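Local atomic coordinates of 2'-deoxycytidine 5'-triphosphate deaminase (Agrobacterium tumefaciens, PDB entry 2R9Q), a protein that probably deaminates dCTP to dUTP, a step that supplies deoxyuridine nucleotides for thymidylate synthesis. Residues R250-L255 with P323-H328. Residues are numbered along the deposited sequence; the frame is centred on the assembly and turned at random.
Sequences RAELIL and PFILEH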
loop_
_atom_site.group_PDB
_atom_site.type_symbol
_atom_site.label_atom_id
_atom_site.label_comp_id
_atom_site.label_asym_id
_atom_site.label_seq_id
_atom_site.Cartn_x
_atom_site.Cartn_y
_atom_site.Cartn_z
ATOM N N ARG B 250 -1.928 17.450 -22.795
ATOM C CA ARG B 250 -0.771 17.049 -23.619
ATOM C C ARG B 250 -0.792 15.519 -23.810
ATOM O O ARG B 250 -1.477 14.806 -23.063
ATOM C CB ARG B 250 0.553 17.507 -22.975
ATOM N N ALA B 251 -0.067 15.027 -24.819
ATOM C CA ALA B 251 -0.009 13.593 -25.111
ATOM C C ALA B 251 0.968 12.890 -24.156
ATOM O O ALA B 251 2.128 12.636 -24.495
ATOM C CB ALA B 251 0.382 13.365 -26.560
ATOM N N GLU B 252 0.481 12.610 -22.949
ATOM C CA GLU B 252 1.293 12.050 -21.884
ATOM C C GLU B 252 0.437 11.486 -20.743
ATOM O O GLU B 252 -0.695 11.890 -20.555
ATOM C CB GLU B 252 2.292 13.081 -21.348
ATOM C CG GLU B 252 1.695 14.121 -20.400
ATOM C CD GLU B 252 2.397 15.494 -20.495
ATOM O OE1 GLU B 252 3.671 15.577 -20.539
ATOM O OE2 GLU B 252 1.640 16.487 -20.534
ATOM N N LEU B 253 1.029 10.563 -19.985
ATOM C CA LEU B 253 0.335 9.842 -18.947
ATOM C C LEU B 253 1.243 9.603 -17.765
ATOM O O LEU B 253 2.278 8.997 -17.916
ATOM C CB LEU B 253 -0.104 8.481 -19.504
ATOM C CG LEU B 253 -0.883 7.564 -18.580
ATOM C CD1 LEU B 253 -2.216 8.224 -18.175
ATOM C CD2 LEU B 253 -1.062 6.183 -19.267
ATOM N N ILE B 254 0.828 10.034 -16.580
ATOM C CA ILE B 254 1.573 9.737 -15.354
ATOM C C ILE B 254 1.278 8.299 -14.946
ATOM O O ILE B 254 0.155 7.936 -14.623
ATOM C CB ILE B 254 1.291 10.756 -14.207
ATOM C CG1 ILE B 254 1.840 12.142 -14.614
ATOM C CG2 ILE B 254 1.884 10.277 -12.859
ATOM C CD1 ILE B 254 1.468 13.266 -13.678
ATOM N N LEU B 255 2.336 7.503 -14.999
ATOM C CA LEU B 255 2.358 6.138 -14.546
ATOM C C LEU B 255 2.649 6.048 -13.036
ATOM O O LEU B 255 3.796 6.199 -12.616
ATOM C CB LEU B 255 3.431 5.368 -15.326
ATOM C CG LEU B 255 3.306 5.138 -16.837
ATOM C CD1 LEU B 255 4.527 4.346 -17.309
ATOM C CD2 LEU B 255 1.992 4.445 -17.216
ATOM N N PRO B 323 6.857 7.392 -9.805
ATOM C CA PRO B 323 6.041 7.883 -10.895
ATOM C C PRO B 323 6.813 8.527 -12.052
ATOM O O PRO B 323 7.752 9.312 -11.858
ATOM C CB PRO B 323 5.078 8.871 -10.225
ATOM C CG PRO B 323 5.549 9.048 -8.876
ATOM C CD PRO B 323 6.427 7.939 -8.509
ATOM N N PHE B 324 6.381 8.170 -13.253
ATOM C CA PHE B 324 7.017 8.527 -14.471
ATOM C C PHE B 324 5.969 9.092 -15.403
ATOM O O PHE B 324 4.871 8.519 -15.574
ATOM C CB PHE B 324 7.707 7.308 -15.091
ATOM C CG PHE B 324 8.582 7.634 -16.301
ATOM C CD1 PHE B 324 9.797 8.302 -16.143
ATOM C CD2 PHE B 324 8.195 7.262 -17.586
ATOM C CE1 PHE B 324 10.607 8.592 -17.234
ATOM C CE2 PHE B 324 8.992 7.558 -18.690
ATOM C CZ PHE B 324 10.197 8.228 -18.511
ATOM N N ILE B 325 6.290 10.238 -15.983
ATOM C CA ILE B 325 5.464 10.821 -17.017
ATOM C C ILE B 325 5.875 10.170 -18.322
ATOM O O ILE B 325 6.938 10.432 -18.805
ATOM C CB ILE B 325 5.621 12.342 -17.148
ATOM C CG1 ILE B 325 5.353 13.047 -15.819
ATOM C CG2 ILE B 325 4.672 12.872 -18.246
ATOM C CD1 ILE B 325 6.148 14.345 -15.663
ATOM N N LEU B 326 5.010 9.306 -18.850
ATOM C CA LEU B 326 5.226 8.639 -20.106
ATOM C C LEU B 326 4.663 9.526 -21.201
ATOM O O LEU B 326 3.548 10.005 -21.113
ATOM C CB LEU B 326 4.570 7.252 -20.125
ATOM C CG LEU B 326 4.690 6.387 -21.393
ATOM C CD1 LEU B 326 6.107 5.900 -21.700
ATOM C CD2 LEU B 326 3.704 5.209 -21.279
ATOM N N GLU B 327 5.457 9.725 -22.237
ATOM C CA GLU B 327 5.108 10.663 -23.303
ATOM C C GLU B 327 4.943 9.901 -24.612
ATOM O O GLU B 327 5.651 8.904 -24.851
ATOM C CB GLU B 327 6.183 11.775 -23.429
ATOM C CG GLU B 327 6.281 12.679 -22.207
ATOM C CD GLU B 327 7.480 13.614 -22.253
ATOM O OE1 GLU B 327 7.454 14.536 -23.117
ATOM O OE2 GLU B 327 8.443 13.428 -21.429
ATOM N N HIS B 328 3.982 10.368 -25.414
ATOM C CA HIS B 328 3.712 9.875 -26.771
ATOM C C HIS B 328 4.991 9.777 -27.631
ATOM O O HIS B 328 5.862 10.647 -27.568
ATOM C CB HIS B 328 2.702 10.809 -27.444
ATOM C CG HIS B 328 2.344 10.419 -28.852
ATOM N ND1 HIS B 328 1.311 9.554 -29.148
ATOM C CD2 HIS B 328 2.884 10.775 -30.039
ATOM C CE1 HIS B 328 1.225 9.399 -30.458
ATOM N NE2 HIS B 328 2.174 10.127 -31.020
#
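Ala251 CB approaches the His328 ring obliquely, and its closest side-chain contact is with His328 CB, at 3.6 Å. CG of His328 stands anti to the backbone N (chi1 180°), and the ring leads away from 250-255 to the loop where ND1 is hydrogen-bonded with the backbone N of Leu208. At the far end the Phe324 ring also turns from the partner strand and meets Phe289, the planes about 25° apart. The carboxylate of Glu252 lies beside Ile325, with OE1 3.7 Å from CG2; that of Glu327 forms a salt bridge through OE1 with Lys69 of a second subunit, which may offset the repulsion between two like charges whose OE1 atoms are 4.7 Å apart.

On the face that carries Glu252 and Glu327, Ile254 and Ile325 run side by side, touching through their CG1 atoms at 3.8 Å. On the opposite face Leu255 meets Leu326 obliquely, Leu255 CD1 lying 4.0 Å from Leu326 CB; Leu255 and Leu326 both also pack on Phe289, and Leu253 reaches Tyr261 and Leu263 of strand 261-269.

Backbone bonds set the register. Leu253 and Leu326 exchange a pair, and Leu253 N lies 2.8 Å from Leu326 O. Leu255 N binds Phe324 O, whereas the return bond from Phe324 N to Leu255 O is weak at 3.3 Å; Leu255 O has a second partner, Ser319 OG. Beyond the ladder His328 N bonds to the carbonyl O of Ala251, the residue at the centre of an inverse gamma turn.

Strand axes at 152° and alternating hydrogen-bonded and non-hydrogen-bonded pairs define a two-stranded antiparallel ribbon within the C-terminal family region, its isoleucine face packing against a second subunit of this dUTPase-clan protein.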